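Local coordinates for protein beta-1,4-galactanase (Thielavia heterothallica, PDB 1HJS) that hydrolyses beta-1,4-galactosidic linkages in type I arabinogalactans, as a family 53 glycoside hydrolase, at residues A1-R5 and A281-S285; M176-D180 and W190-N194; D180-D184 and S220-L226; G210-F216 and A242-W248; W237-I241 and V287-G292. One frame throughout, in Å; residues are numbered along the deposited sequence. Where two conformers were deposited one is given.

Contact 1. Residues A1-R5 and A281-S285. With SO4 (sulfate ion), chain H.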
# COMPACT_ATOMS: atom_id res chain seq x y z
N ALA A 1 12.73 2.46 15.10
CA ALA A 1 12.16 1.09 15.22
C ALA A 1 11.77 0.54 13.85
O ALA A 1 12.28 -0.50 13.42
CB ALA A 1 10.94 1.12 16.13
N LEU A 2 10.87 1.23 13.16
CA LEU A 2 10.42 0.80 11.84
C LEU A 2 11.47 1.00 10.76
O LEU A 2 12.17 2.01 10.74
CB LEU A 2 9.16 1.56 11.42
CG LEU A 2 7.87 1.30 12.19
CD1 LEU A 2 6.77 2.21 11.65
CD2 LEU A 2 7.47 -0.17 12.05
N THR A 3 11.57 0.03 9.86
CA THR A 3 12.53 0.12 8.76
C THR A 3 11.95 1.06 7.71
O THR A 3 12.65 1.91 7.16
CB THR A 3 12.76 -1.26 8.13
OG1 THR A 3 13.39 -2.11 9.08
CG2 THR A 3 13.64 -1.14 6.89
N TYR A 4 10.65 0.90 7.46
CA TYR A 4 9.96 1.72 6.47
C TYR A 4 8.97 2.67 7.12
O TYR A 4 8.01 2.23 7.75
CB TYR A 4 9.22 0.82 5.48
CG TYR A 4 10.09 -0.24 4.85
CD1 TYR A 4 10.96 0.07 3.80
CD2 TYR A 4 10.09 -1.54 5.33
CE1 TYR A 4 11.81 -0.89 3.25
CE2 TYR A 4 10.93 -2.52 4.80
CZ TYR A 4 11.79 -2.18 3.76
OH TYR A 4 12.63 -3.14 3.25
N ARG A 5 9.22 3.96 6.98
CA ARG A 5 8.33 4.99 7.51
C ARG A 5 7.84 5.66 6.24
O ARG A 5 8.55 6.49 5.67
CB ARG A 5 9.10 5.99 8.37
CG ARG A 5 9.79 5.40 9.59
CD ARG A 5 10.43 6.50 10.44
NE ARG A 5 11.36 7.31 9.65
CZ ARG A 5 12.61 6.95 9.38
NH1 ARG A 5 13.09 5.80 9.84
NH2 ARG A 5 13.38 7.72 8.63
N ALA A 281 2.17 2.31 14.53
CA ALA A 281 3.58 2.07 14.24
C ALA A 281 4.20 1.19 15.31
O ALA A 281 4.92 0.23 15.02
CB ALA A 281 4.34 3.40 14.15
N ASN A 282 3.91 1.52 16.57
CA ASN A 282 4.47 0.75 17.66
C ASN A 282 3.86 -0.63 17.79
O ASN A 282 4.50 -1.54 18.33
CB ASN A 282 4.37 1.54 18.96
CG ASN A 282 5.40 2.65 19.03
OD1 ASN A 282 6.59 2.40 18.85
ND2 ASN A 282 4.96 3.87 19.30
N ILE A 283 2.64 -0.80 17.30
CA ILE A 283 2.02 -2.12 17.33
C ILE A 283 2.82 -2.99 16.36
O ILE A 283 3.23 -4.10 16.69
CB ILE A 283 0.55 -2.07 16.90
CG1 ILE A 283 -0.27 -1.37 17.98
CG2 ILE A 283 0.02 -3.49 16.67
CD1 ILE A 283 -1.68 -1.06 17.57
N VAL A 284 3.08 -2.43 15.18
CA VAL A 284 3.86 -3.14 14.17
C VAL A 284 5.25 -3.48 14.71
O VAL A 284 5.73 -4.59 14.53
CB VAL A 284 4.01 -2.28 12.89
CG1 VAL A 284 4.97 -2.96 11.92
CG2 VAL A 284 2.64 -2.10 12.23
N SER A 285 5.89 -2.51 15.36
CA SER A 285 7.23 -2.74 15.90
C SER A 285 7.26 -3.80 16.99
O SER A 285 8.30 -4.42 17.21
CB SER A 285 7.82 -1.43 16.44
OG SER A 285 8.07 -0.52 15.38
S SO4 H . 16.47 5.78 7.84
O1 SO4 H . 17.78 5.86 8.79
O2 SO4 H . 15.77 4.59 8.28
O3 SO4 H . 15.76 6.86 7.97
O4 SO4 H . 17.02 5.55 6.53
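Leu-2 meets the last turn of helix 270-285 with its two methyl groups. Leu-2 CD1 touches Ala-281 CB at 3.7 Å. Leu-2 CD2 rests on Val-284 CG1, also at 3.7 Å, and the two side chains cross at about a right angle. With CG anti to the carbonyl carbon (chi1 -68°), the branched end of Leu-2 comes nearer the helix than its CB bond alone would bring it. Leu-293 of strand 290-296 and the C-terminal Ile-332 also touch Leu-2.

Polar atoms add little across this contact. Ser-285 OG lies 3.4 Å from Leu-2 CD2, and Ala-1 CB lies equally near that oxygen. No hydrogen bond joins the two segments.

Arg-5 takes no part in the helix packing and binds a sulfate ion instead, probably from the crystallisation liquor. Arg-5 NH2 donates almost straight to sulfate O3 (2.6 Å, 173°), with O3 near the guanidinium plane. NH1 makes a weak bond to O2. NE is held by Gly-40 O. A leucine here would probably leave the sulfate without these donors and Gly-40 O without its mate.

This is TIM-barrel packing, with the last helix outside the sheet beside the entry to the first strand.

Contact 2. Residues M176-D180 and W190-N194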
# COMPACT_ATOMS: atom_id res chain seq x y z
N MET A 176 6.06 -8.53 -1.86
CA MET A 176 4.98 -8.51 -0.89
C MET A 176 3.61 -8.93 -1.41
O MET A 176 3.26 -8.67 -2.55
CB MET A 176 4.85 -7.10 -0.31
CG MET A 176 3.60 -6.87 0.54
SD MET A 176 3.37 -5.13 0.93
CE MET A 176 4.61 -4.91 2.18
N ILE A 177 2.86 -9.61 -0.54
CA ILE A 177 1.49 -10.01 -0.83
C ILE A 177 0.70 -9.14 0.13
O ILE A 177 1.00 -9.09 1.33
CB ILE A 177 1.24 -11.51 -0.55
CG1 ILE A 177 1.90 -12.35 -1.65
CG2 ILE A 177 -0.25 -11.79 -0.50
CD1 ILE A 177 1.80 -13.85 -1.44
N HIS A 178 -0.30 -8.45 -0.40
CA HIS A 178 -1.09 -7.50 0.37
C HIS A 178 -2.58 -7.84 0.46
O HIS A 178 -3.27 -7.92 -0.56
CB HIS A 178 -0.91 -6.11 -0.25
CG HIS A 178 -1.81 -5.05 0.31
ND1 HIS A 178 -2.14 -3.91 -0.40
CD2 HIS A 178 -2.43 -4.95 1.50
CE1 HIS A 178 -2.93 -3.15 0.34
NE2 HIS A 178 -3.13 -3.76 1.50
N LEU A 179 -3.06 -8.01 1.69
CA LEU A 179 -4.47 -8.31 1.97
C LEU A 179 -5.05 -7.16 2.80
O LEU A 179 -4.33 -6.46 3.51
CB LEU A 179 -4.59 -9.62 2.77
CG LEU A 179 -4.67 -10.95 2.01
CD1 LEU A 179 -3.67 -11.00 0.88
CD2 LEU A 179 -4.48 -12.09 3.00
N ASP A 180 -6.37 -6.97 2.72
CA ASP A 180 -7.02 -5.92 3.50
C ASP A 180 -7.32 -6.44 4.91
O ASP A 180 -6.93 -7.55 5.27
CB ASP A 180 -8.32 -5.50 2.81
CG ASP A 180 -9.39 -6.58 2.87
OD1 ASP A 180 -9.04 -7.77 2.74
OD2 ASP A 180 -10.57 -6.23 3.04
N TRP A 190 -7.12 -17.88 6.69
CA TRP A 190 -7.88 -18.59 5.68
C TRP A 190 -7.23 -18.43 4.30
O TRP A 190 -7.05 -19.40 3.56
CB TRP A 190 -9.31 -18.05 5.66
CG TRP A 190 -10.14 -18.45 4.48
CD1 TRP A 190 -10.74 -19.66 4.26
CD2 TRP A 190 -10.51 -17.61 3.37
NE1 TRP A 190 -11.46 -19.62 3.08
CE2 TRP A 190 -11.34 -18.38 2.52
CE3 TRP A 190 -10.22 -16.28 3.02
CZ2 TRP A 190 -11.88 -17.86 1.34
CZ3 TRP A 190 -10.76 -15.77 1.84
CH2 TRP A 190 -11.58 -16.56 1.01
N TRP A 191 -6.86 -17.20 3.96
CA TRP A 191 -6.27 -16.90 2.67
C TRP A 191 -4.90 -17.55 2.46
O TRP A 191 -4.71 -18.33 1.52
CB TRP A 191 -6.14 -15.38 2.49
CG TRP A 191 -5.94 -14.97 1.05
CD1 TRP A 191 -6.92 -14.63 0.15
CD2 TRP A 191 -4.70 -14.84 0.36
NE1 TRP A 191 -6.36 -14.30 -1.05
CE2 TRP A 191 -4.99 -14.43 -0.96
CE3 TRP A 191 -3.36 -15.05 0.72
CZ2 TRP A 191 -4.00 -14.20 -1.92
CZ3 TRP A 191 -2.37 -14.83 -0.24
CH2 TRP A 191 -2.69 -14.41 -1.54
N TYR A 192 -3.94 -17.23 3.32
CA TYR A 192 -2.59 -17.78 3.19
C TYR A 192 -2.56 -19.31 3.26
O TYR A 192 -1.83 -19.95 2.51
CB TYR A 192 -1.66 -17.19 4.25
CG TYR A 192 -1.22 -15.77 3.93
CD1 TYR A 192 -0.40 -15.51 2.82
CD2 TYR A 192 -1.65 -14.69 4.70
CE1 TYR A 192 -0.02 -14.21 2.49
CE2 TYR A 192 -1.27 -13.38 4.38
CZ TYR A 192 -0.46 -13.15 3.28
OH TYR A 192 -0.10 -11.86 2.96
N THR A 193 -3.35 -19.89 4.15
CA THR A 193 -3.38 -21.35 4.28
C THR A 193 -3.81 -22.01 2.97
O THR A 193 -3.16 -22.94 2.49
CB THR A 193 -4.32 -21.79 5.41
OG1 THR A 193 -3.83 -21.30 6.66
CG2 THR A 193 -4.40 -23.32 5.47
N ASN A 194 -4.90 -21.53 2.39
CA ASN A 194 -5.41 -22.11 1.16
C ASN A 194 -4.55 -21.84 -0.07
O ASN A 194 -4.46 -22.66 -0.97
CB ASN A 194 -6.84 -21.63 0.91
CG ASN A 194 -7.84 -22.35 1.79
OD1 ASN A 194 -7.97 -23.57 1.72
ND2 ASN A 194 -8.55 -21.59 2.63
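Ile-177 and Leu-179 of strand 174-179 pack against Trp-191 and Tyr-192 of helix 185-196. This is the strand-to-helix packing of a beta-alpha-beta unit in the TIM barrel. The short segments run at 139° to each other, 11.1 Å apart at the axes.

A CH-pi contact joins Leu-179 to Trp-191. Leu-179 CD1 stands over one face of the Trp-191 indole, 3.9 Å from the centroid of its six-membered ring and only 6° off the normal. The Trp-191 CG is anti to the backbone N (chi1 -162°), which lays the indole toward the strand.

Apolar contacts surround it. Leu-179 CD2 touches Trp-191 CB and Tyr-192 CE2, both at 3.7 Å. Ile-177 CG2 reaches Trp-191 CZ3 at 3.7 Å. Ile-153 and Leu-157 of helix 150-165 pack on the indole, and Trp-150 meets it edge-to-face. With an alanine in place of Trp-191, Leu-179 CD1 would probably lose its aromatic face and a gap would open between strand and helix.

Ring-to-ring contact occurs within the helix, where Trp-191 CE3 sits above the Tyr-192 ring toward its rim. The phenol end slides past Ile-177 in the opposite direction, with Tyr-192 OH 3.5 Å from Ile-177 CG2.

Contact 3. Residues D180-D184 and S220-L226. With PEG (di(hydroxyethyl)ether), chain M.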
# COMPACT_ATOMS: atom_id res chain seq x y z
N ASP A 180 -6.37 -6.97 2.72
CA ASP A 180 -7.02 -5.92 3.50
C ASP A 180 -7.32 -6.44 4.91
O ASP A 180 -6.93 -7.55 5.27
CB ASP A 180 -8.32 -5.50 2.81
CG ASP A 180 -9.39 -6.58 2.87
OD1 ASP A 180 -9.04 -7.77 2.74
OD2 ASP A 180 -10.57 -6.23 3.04
N ASN A 181 -8.01 -5.62 5.71
CA ASN A 181 -8.40 -5.98 7.07
C ASN A 181 -7.33 -6.73 7.88
O ASN A 181 -7.54 -7.88 8.29
CB ASN A 181 -9.70 -6.79 7.05
CG ASN A 181 -10.86 -6.03 6.43
OD1 ASN A 181 -10.89 -4.80 6.45
ND2 ASN A 181 -11.83 -6.76 5.89
N GLY A 182 -6.21 -6.07 8.13
CA GLY A 182 -5.13 -6.69 8.88
C GLY A 182 -5.52 -7.17 10.26
O GLY A 182 -4.84 -8.02 10.84
N TRP A 183 -6.61 -6.63 10.80
CA TRP A 183 -7.09 -7.01 12.13
C TRP A 183 -7.84 -8.34 12.12
O TRP A 183 -8.04 -8.94 13.18
CB TRP A 183 -8.04 -5.93 12.67
CG TRP A 183 -9.14 -5.60 11.71
CD1 TRP A 183 -9.14 -4.62 10.76
CD2 TRP A 183 -10.39 -6.29 11.56
NE1 TRP A 183 -10.31 -4.66 10.03
CE2 TRP A 183 -11.09 -5.67 10.50
CE3 TRP A 183 -10.98 -7.38 12.22
CZ2 TRP A 183 -12.36 -6.10 10.09
CZ3 TRP A 183 -12.25 -7.80 11.81
CH2 TRP A 183 -12.92 -7.16 10.75
N ASP A 184 -8.25 -8.78 10.94
CA ASP A 184 -9.01 -10.02 10.79
C ASP A 184 -8.13 -11.25 10.61
O ASP A 184 -7.89 -11.69 9.49
CB ASP A 184 -9.96 -9.88 9.59
CG ASP A 184 -10.94 -11.03 9.48
OD1 ASP A 184 -10.84 -12.00 10.26
OD2 ASP A 184 -11.82 -10.96 8.59
N SER A 220 -14.66 -3.47 14.48
CA SER A 220 -13.85 -4.64 14.80
C SER A 220 -12.36 -4.38 14.61
O SER A 220 -11.53 -5.16 15.09
CB SER A 220 -14.27 -5.83 13.93
OG SER A 220 -15.60 -6.23 14.23
N ALA A 221 -12.02 -3.29 13.94
CA ALA A 221 -10.62 -2.94 13.67
C ALA A 221 -9.92 -2.32 14.87
O ALA A 221 -9.37 -1.22 14.78
CB ALA A 221 -10.55 -1.99 12.47
N THR A 222 -9.94 -3.03 16.00
CA THR A 222 -9.29 -2.54 17.20
C THR A 222 -7.78 -2.72 17.09
O THR A 222 -7.29 -3.54 16.32
CB THR A 222 -9.76 -3.30 18.45
OG1 THR A 222 -9.52 -4.70 18.27
CG2 THR A 222 -11.25 -3.07 18.69
N LEU A 223 -7.04 -1.94 17.88
CA LEU A 223 -5.60 -2.06 17.89
C LEU A 223 -5.25 -3.42 18.49
O LEU A 223 -4.25 -4.04 18.12
CB LEU A 223 -4.99 -0.94 18.74
CG LEU A 223 -5.22 0.47 18.18
CD1 LEU A 223 -4.73 1.51 19.17
CD2 LEU A 223 -4.50 0.61 16.84
N SER A 224 -6.10 -3.88 19.41
CA SER A 224 -5.88 -5.18 20.04
C SER A 224 -5.98 -6.30 19.00
O SER A 224 -5.16 -7.21 18.98
CB SER A 224 -6.91 -5.41 21.16
OG SER A 224 -8.23 -5.41 20.64
N ALA A 225 -6.99 -6.21 18.13
CA ALA A 225 -7.17 -7.23 17.09
C ALA A 225 -6.02 -7.19 16.09
O ALA A 225 -5.61 -8.23 15.57
CB ALA A 225 -8.50 -7.02 16.37
N LEU A 226 -5.51 -6.00 15.80
CA LEU A 226 -4.39 -5.86 14.86
C LEU A 226 -3.17 -6.54 15.47
O LEU A 226 -2.49 -7.32 14.81
CB LEU A 226 -4.09 -4.38 14.60
CG LEU A 226 -2.90 -4.13 13.66
CD1 LEU A 226 -3.19 -4.71 12.29
CD2 LEU A 226 -2.64 -2.63 13.56
C1 PEG M . -9.74 -12.34 14.26
O1 PEG M . -10.49 -13.30 13.46
C2 PEG M . -10.48 -11.03 14.18
O2 PEG M . -11.48 -10.67 15.17
C3 PEG M . -12.11 -9.40 14.97
C4 PEG M . -12.58 -8.65 16.24
O4 PEG M . -11.69 -7.66 16.83
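Trp-183 and Leu-226 bring their backbones within 4.0 Å, CA to CA, where the type I turn from Asn-181 to Asp-184 meets the first turn of helix 223-237.

The Trp-183 indole carries most of the contact. Its CG stands between the backbone N and the carbonyl carbon (chi1 53°), which sets the ring between the CB atoms of Asn-181 and Asp-184 on one face and the 220-221 backbone on the other. Ala-221 CA sits 3.7 Å from the centroid of the Trp-183 five-membered ring, and Ser-220 CB 3.9 Å from that of the six-membered ring. Both are CH-pi contacts. Ala-221 CB also touches Trp-183 CD1 at 3.4 Å. Nearer the backbone, Trp-183 CB packs on Ala-225 CB at 3.9 Å, and Leu-226 CD1 reaches Gly-182 C.

Thr-222 is the N-cap of the helix, with Thr-222 OG1 accepting from Ala-225 N at 2.9 Å. A bound di(hydroxyethyl)ether reaches from Asp-184 to Ser-220. Its O4 donates to Ser-220 O at 3.1 Å, its O1 binds Asp-184 OD1 weakly, and its C3 lies at the indole edge.

Across these segments the contact is aromatic and apolar; further along the helix, Ser-229 OG bonds to Gly-182 O and adds a polar tie.

Contact 4. Residues G210-F216 and A242-W248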
# COMPACT_ATOMS: atom_id res chain seq x y z
N GLY A 210 1.75 -7.68 3.72
CA GLY A 210 1.27 -6.35 4.04
C GLY A 210 -0.22 -6.39 4.32
O GLY A 210 -0.93 -7.23 3.79
N VAL A 211 -0.69 -5.48 5.17
CA VAL A 211 -2.10 -5.43 5.49
C VAL A 211 -2.58 -3.99 5.53
O VAL A 211 -1.82 -3.08 5.84
CB VAL A 211 -2.41 -6.04 6.88
CG1 VAL A 211 -1.96 -7.49 6.93
CG2 VAL A 211 -1.73 -5.23 7.98
N SER A 212 -3.85 -3.79 5.18
CA SER A 212 -4.44 -2.47 5.25
C SER A 212 -5.06 -2.43 6.65
O SER A 212 -5.50 -3.47 7.16
CB SER A 212 -5.56 -2.30 4.21
OG SER A 212 -5.06 -2.40 2.88
N PHE A 213 -5.07 -1.27 7.28
CA PHE A 213 -5.66 -1.13 8.60
C PHE A 213 -6.28 0.25 8.71
O PHE A 213 -5.58 1.25 8.86
CB PHE A 213 -4.60 -1.31 9.70
CG PHE A 213 -5.17 -1.20 11.09
CD1 PHE A 213 -6.03 -2.18 11.58
CD2 PHE A 213 -4.86 -0.11 11.90
CE1 PHE A 213 -6.58 -2.07 12.86
CE2 PHE A 213 -5.41 0.02 13.18
CZ PHE A 213 -6.27 -0.97 13.66
N TYR A 214 -7.61 0.28 8.63
CA TYR A 214 -8.38 1.52 8.71
C TYR A 214 -9.33 1.43 9.91
O TYR A 214 -9.85 0.36 10.22
CB TYR A 214 -9.18 1.73 7.43
CG TYR A 214 -8.33 2.11 6.23
CD1 TYR A 214 -7.79 3.39 6.11
CD2 TYR A 214 -8.08 1.19 5.21
CE1 TYR A 214 -7.03 3.75 5.01
CE2 TYR A 214 -7.31 1.55 4.09
CZ TYR A 214 -6.80 2.83 4.00
OH TYR A 214 -6.06 3.20 2.90
N PRO A 215 -9.57 2.56 10.59
CA PRO A 215 -10.46 2.56 11.75
C PRO A 215 -11.92 2.87 11.47
O PRO A 215 -12.76 2.73 12.37
CB PRO A 215 -9.83 3.62 12.64
CG PRO A 215 -9.46 4.68 11.61
CD PRO A 215 -8.84 3.85 10.48
N PHE A 216 -12.25 3.26 10.25
CA PHE A 216 -13.61 3.65 9.93
C PHE A 216 -14.46 2.79 8.99
O PHE A 216 -15.39 3.30 8.37
CB PHE A 216 -13.61 5.10 9.41
CG PHE A 216 -12.45 5.41 8.51
CD1 PHE A 216 -12.23 4.68 7.35
CD2 PHE A 216 -11.57 6.44 8.83
CE1 PHE A 216 -11.15 4.97 6.51
CE2 PHE A 216 -10.48 6.74 8.00
CZ PHE A 216 -10.28 6.00 6.84
N ALA A 242 4.06 -5.52 7.49
CA ALA A 242 3.85 -4.08 7.43
C ALA A 242 2.40 -3.69 7.22
O ALA A 242 1.63 -4.40 6.57
CB ALA A 242 4.70 -3.48 6.31
N VAL A 243 2.03 -2.55 7.79
CA VAL A 243 0.71 -1.99 7.61
C VAL A 243 1.01 -1.07 6.43
O VAL A 243 1.71 -0.08 6.58
CB VAL A 243 0.25 -1.17 8.83
CG1 VAL A 243 -1.00 -0.37 8.48
CG2 VAL A 243 -0.03 -2.10 10.01
N VAL A 244 0.50 -1.42 5.26
CA VAL A 244 0.78 -0.66 4.05
C VAL A 244 -0.25 0.41 3.68
O VAL A 244 -0.05 1.15 2.72
CB VAL A 244 1.00 -1.61 2.86
CG1 VAL A 244 2.13 -2.57 3.20
CG2 VAL A 244 -0.27 -2.40 2.56
N GLU A 245 -1.32 0.49 4.45
CA GLU A 245 -2.36 1.50 4.24
C GLU A 245 -3.06 1.77 5.56
O GLU A 245 -3.45 0.84 6.26
CB GLU A 245 -3.41 1.02 3.22
CG GLU A 245 -3.02 1.23 1.76
CD GLU A 245 -4.18 0.99 0.81
OE1 GLU A 245 -5.33 1.32 1.18
OE2 GLU A 245 -3.94 0.50 -0.32
N THR A 246 -3.18 3.05 5.91
CA THR A 246 -3.88 3.45 7.13
C THR A 246 -4.19 4.94 7.06
O THR A 246 -3.54 5.69 6.31
CB THR A 246 -3.04 3.13 8.41
OG1 THR A 246 -3.89 3.24 9.57
CG2 THR A 246 -1.88 4.11 8.55
N ASN A 247 -5.20 5.35 7.81
CA ASN A 247 -5.67 6.74 7.85
C ASN A 247 -6.23 7.02 9.24
O ASN A 247 -6.62 6.10 9.96
CB ASN A 247 -6.85 6.95 6.89
CG ASN A 247 -6.45 7.30 5.47
OD1 ASN A 247 -7.32 7.39 4.60
ND2 ASN A 247 -5.17 7.52 5.22
N TRP A 248 -6.27 8.30 9.60
CA TRP A 248 -6.90 8.76 10.84
C TRP A 248 -7.43 10.14 10.47
O TRP A 248 -6.71 10.98 9.93
CB TRP A 248 -5.95 8.87 12.03
CG TRP A 248 -6.75 9.26 13.25
CD1 TRP A 248 -6.90 10.52 13.76
CD2 TRP A 248 -7.60 8.41 14.03
NE1 TRP A 248 -7.79 10.51 14.81
CE2 TRP A 248 -8.24 9.22 15.00
CE3 TRP A 248 -7.89 7.04 14.00
CZ2 TRP A 248 -9.15 8.71 15.93
CZ3 TRP A 248 -8.79 6.52 14.93
CH2 TRP A 248 -9.41 7.36 15.88
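Tyr-214 OH donates to Glu-245 OE1 at 2.7 Å. It meets that oxygen on its anti side, 22° out of the carboxylate plane, and the ring and carboxylate planes stand 70° apart. Glu-245 is the probable catalytic nucleophile. Its other oxygen, OE2, forms a salt bridge with Arg-45, so both carboxylate oxygens are held. Ser-212, whose OG lies 3.8 Å from Glu-245 CB, is bonded to His-178 and to Glu-135, the probable proton donor.

The backbones pair as parallel strands. Val-211 N donates to Ala-242 O and Val-244 N to Val-211 O, each at 2.9 Å. Further on, Phe-213 N donates to Glu-245 O at 2.8 Å. Thr-246 turns OG1 anti to its backbone N (chi1 -166°) and gives its proton to Phe-213 O at 2.7 Å, nearly along the C=O axis.

Beyond the strands the side chains pack. Asn-247 CB lies at the edge of the Phe-216 ring, 3.6 Å from CZ, and Asn-247 CG lies at the edge of the Tyr-214 ring. Asn-247 ND2 is bonded to Trp-296 O. Pro-215 CG touches Trp-248 CE3 at 3.7 Å.

These are neighbouring strands of the TIM barrel, linked through helix 223-237. That helix covers Val-211 and Phe-213, helix 270-285 packs on Val-243 and Thr-246, and strand 174-179 touches Val-244 and Glu-245.

Contact 5. Residues W237-I241 and V287-G292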
# COMPACT_ATOMS: atom_id res chain seq x y z
N TRP A 237 4.08 -17.82 9.66
CA TRP A 237 4.89 -17.79 8.44
C TRP A 237 6.24 -17.06 8.52
O TRP A 237 7.03 -17.13 7.58
CB TRP A 237 4.04 -17.22 7.30
CG TRP A 237 2.84 -18.06 7.02
CD1 TRP A 237 2.82 -19.30 6.45
CD2 TRP A 237 1.48 -17.76 7.36
NE1 TRP A 237 1.54 -19.79 6.41
CE2 TRP A 237 0.69 -18.87 6.97
CE3 TRP A 237 0.85 -16.67 7.97
CZ2 TRP A 237 -0.69 -18.91 7.16
CZ3 TRP A 237 -0.53 -16.71 8.16
CH2 TRP A 237 -1.28 -17.82 7.76
N ASN A 238 6.49 -16.37 9.62
CA ASN A 238 7.76 -15.67 9.85
C ASN A 238 8.22 -14.75 8.71
O ASN A 238 9.41 -14.70 8.40
CB ASN A 238 8.85 -16.71 10.14
CG ASN A 238 10.15 -16.08 10.61
OD1 ASN A 238 11.24 -16.47 10.18
ND2 ASN A 238 10.06 -15.11 11.52
N LYS A 239 7.30 -14.02 8.10
CA LYS A 239 7.65 -13.09 7.02
C LYS A 239 7.71 -11.68 7.59
O LYS A 239 7.17 -11.43 8.67
CB LYS A 239 6.59 -13.13 5.91
CG LYS A 239 6.57 -14.42 5.10
CD LYS A 239 7.89 -14.62 4.39
CE LYS A 239 7.89 -15.88 3.54
NZ LYS A 239 9.21 -16.06 2.85
N GLU A 240 8.37 -10.76 6.89
CA GLU A 240 8.41 -9.39 7.38
C GLU A 240 6.98 -8.88 7.24
O GLU A 240 6.28 -9.24 6.30
CB GLU A 240 9.37 -8.53 6.56
CG GLU A 240 10.83 -8.91 6.73
CD GLU A 240 11.77 -7.78 6.35
OE1 GLU A 240 11.57 -7.18 5.28
OE2 GLU A 240 12.71 -7.50 7.12
N ILE A 241 6.56 -8.05 8.18
CA ILE A 241 5.19 -7.55 8.19
C ILE A 241 5.08 -6.03 8.17
O ILE A 241 5.91 -5.33 8.76
CB ILE A 241 4.45 -8.10 9.42
CG1 ILE A 241 4.28 -9.62 9.26
CG2 ILE A 241 3.12 -7.39 9.62
CD1 ILE A 241 3.92 -10.32 10.54
N VAL A 287 5.72 -6.50 16.86
CA VAL A 287 5.54 -7.78 16.19
C VAL A 287 6.86 -8.30 15.63
O VAL A 287 7.68 -7.52 15.16
CB VAL A 287 4.52 -7.66 15.04
CG1 VAL A 287 4.37 -8.99 14.30
CG2 VAL A 287 3.18 -7.22 15.59
N SER A 288 7.06 -9.61 15.71
CA SER A 288 8.28 -10.21 15.18
C SER A 288 8.38 -9.87 13.69
O SER A 288 7.51 -10.23 12.90
CB SER A 288 8.25 -11.73 15.38
OG SER A 288 9.42 -12.32 14.85
N ARG A 289 9.45 -9.18 13.33
CA ARG A 289 9.70 -8.77 11.95
C ARG A 289 8.70 -7.74 11.44
O ARG A 289 8.47 -7.64 10.23
CB ARG A 289 9.70 -9.98 11.02
CG ARG A 289 10.57 -11.13 11.50
CD ARG A 289 10.80 -12.14 10.38
NE ARG A 289 12.04 -11.87 9.67
CZ ARG A 289 12.40 -12.45 8.53
NH1 ARG A 289 11.61 -13.35 7.95
NH2 ARG A 289 13.57 -12.15 7.97
N GLY A 290 8.09 -6.98 12.35
CA GLY A 290 7.17 -5.93 11.95
C GLY A 290 8.11 -4.81 11.52
O GLY A 290 8.83 -4.26 12.36
N VAL A 291 8.10 -4.46 10.24
CA VAL A 291 9.05 -3.46 9.76
C VAL A 291 8.55 -2.19 9.09
O VAL A 291 9.36 -1.31 8.79
CB VAL A 291 10.04 -4.11 8.79
CG1 VAL A 291 10.77 -5.25 9.48
CG2 VAL A 291 9.30 -4.64 7.57
N GLY A 292 7.25 -2.06 8.85
CA GLY A 292 6.81 -0.85 8.18
C GLY A 292 5.39 -0.37 8.40
O GLY A 292 4.50 -1.12 8.80
O HOH W 1 7.26 -12.31 11.30
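Asn-238 follows helix 223-237 with a positive phi and offers its backbone oxygen to Arg-289. Arg-289 NH1 donates to Asn-238 O at 2.6 Å. The oxygen lies within 5° of the guanidinium plane, while the nitrogen stands 23° out of the carbonyl plane. The arginine chain bends at chi3 (94°), which folds the guanidinium back toward the 237-241 segment.

Lys-239 sends its side chain away. NZ is bonded to Phe-206 O and Leu-203 O, and forms a cation-pi contact with the Phe-206 ring. Its carbonyl remains in the contact. One water donates to Lys-239 O at 2.8 Å and to Ser-288 O at 2.6 Å. It bridges the two segments just before they come together as strands.

From Glu-240 on, the segments are the beginnings of two adjacent parallel strands, 240-245 and 290-296, the seventh and eighth of the TIM barrel. Glu-240 CG lies over one face of the Arg-289 guanidinium. The carboxylate is in a salt bridge with Lys-174 through OE1. Glu-240 OE2 touches Val-291 CG1 at 3.8 Å, and the two side chains cross at about a right angle.

Ile-241 is bonded through both its backbone groups. Ile-241 N donates to Arg-289 O at 2.8 Å, and Ile-241 O accepts from Val-291 N at 2.8 Å. Arg-289 has positive phi in a type II turn from Val-287 to Gly-290, closed by Gly-290 N to Val-287 O. On the helix-covered side, Ile-241 CD1 meets Val-287 CG1 at 4.0 Å, and Ala-234 of helix 223-237 touches both residues.

The chain opens contact 1 at its N terminus and closes that loop at 281-285, with contacts 2, 3 and 4 nested inside. Contacts 2 and 3 both start around Asp-180. Contact 2 closes first, at 190-194, within a beta-alpha-beta unit. Contact 3 closes at 220-226 and crosses contact 4, which opens at 210-216 and pairs the sixth and seventh strands. Contact 5 opens at 237-241, before contact 4 has closed at 242-248. It closes at 287-292, past the end of contact 1, so it crosses both. Contacts 4 and 5 share strand 240-245. Val-291 in contact 5 pairs with Tyr-4 in contact 1, which joins the eighth strand to the first and closes the barrel.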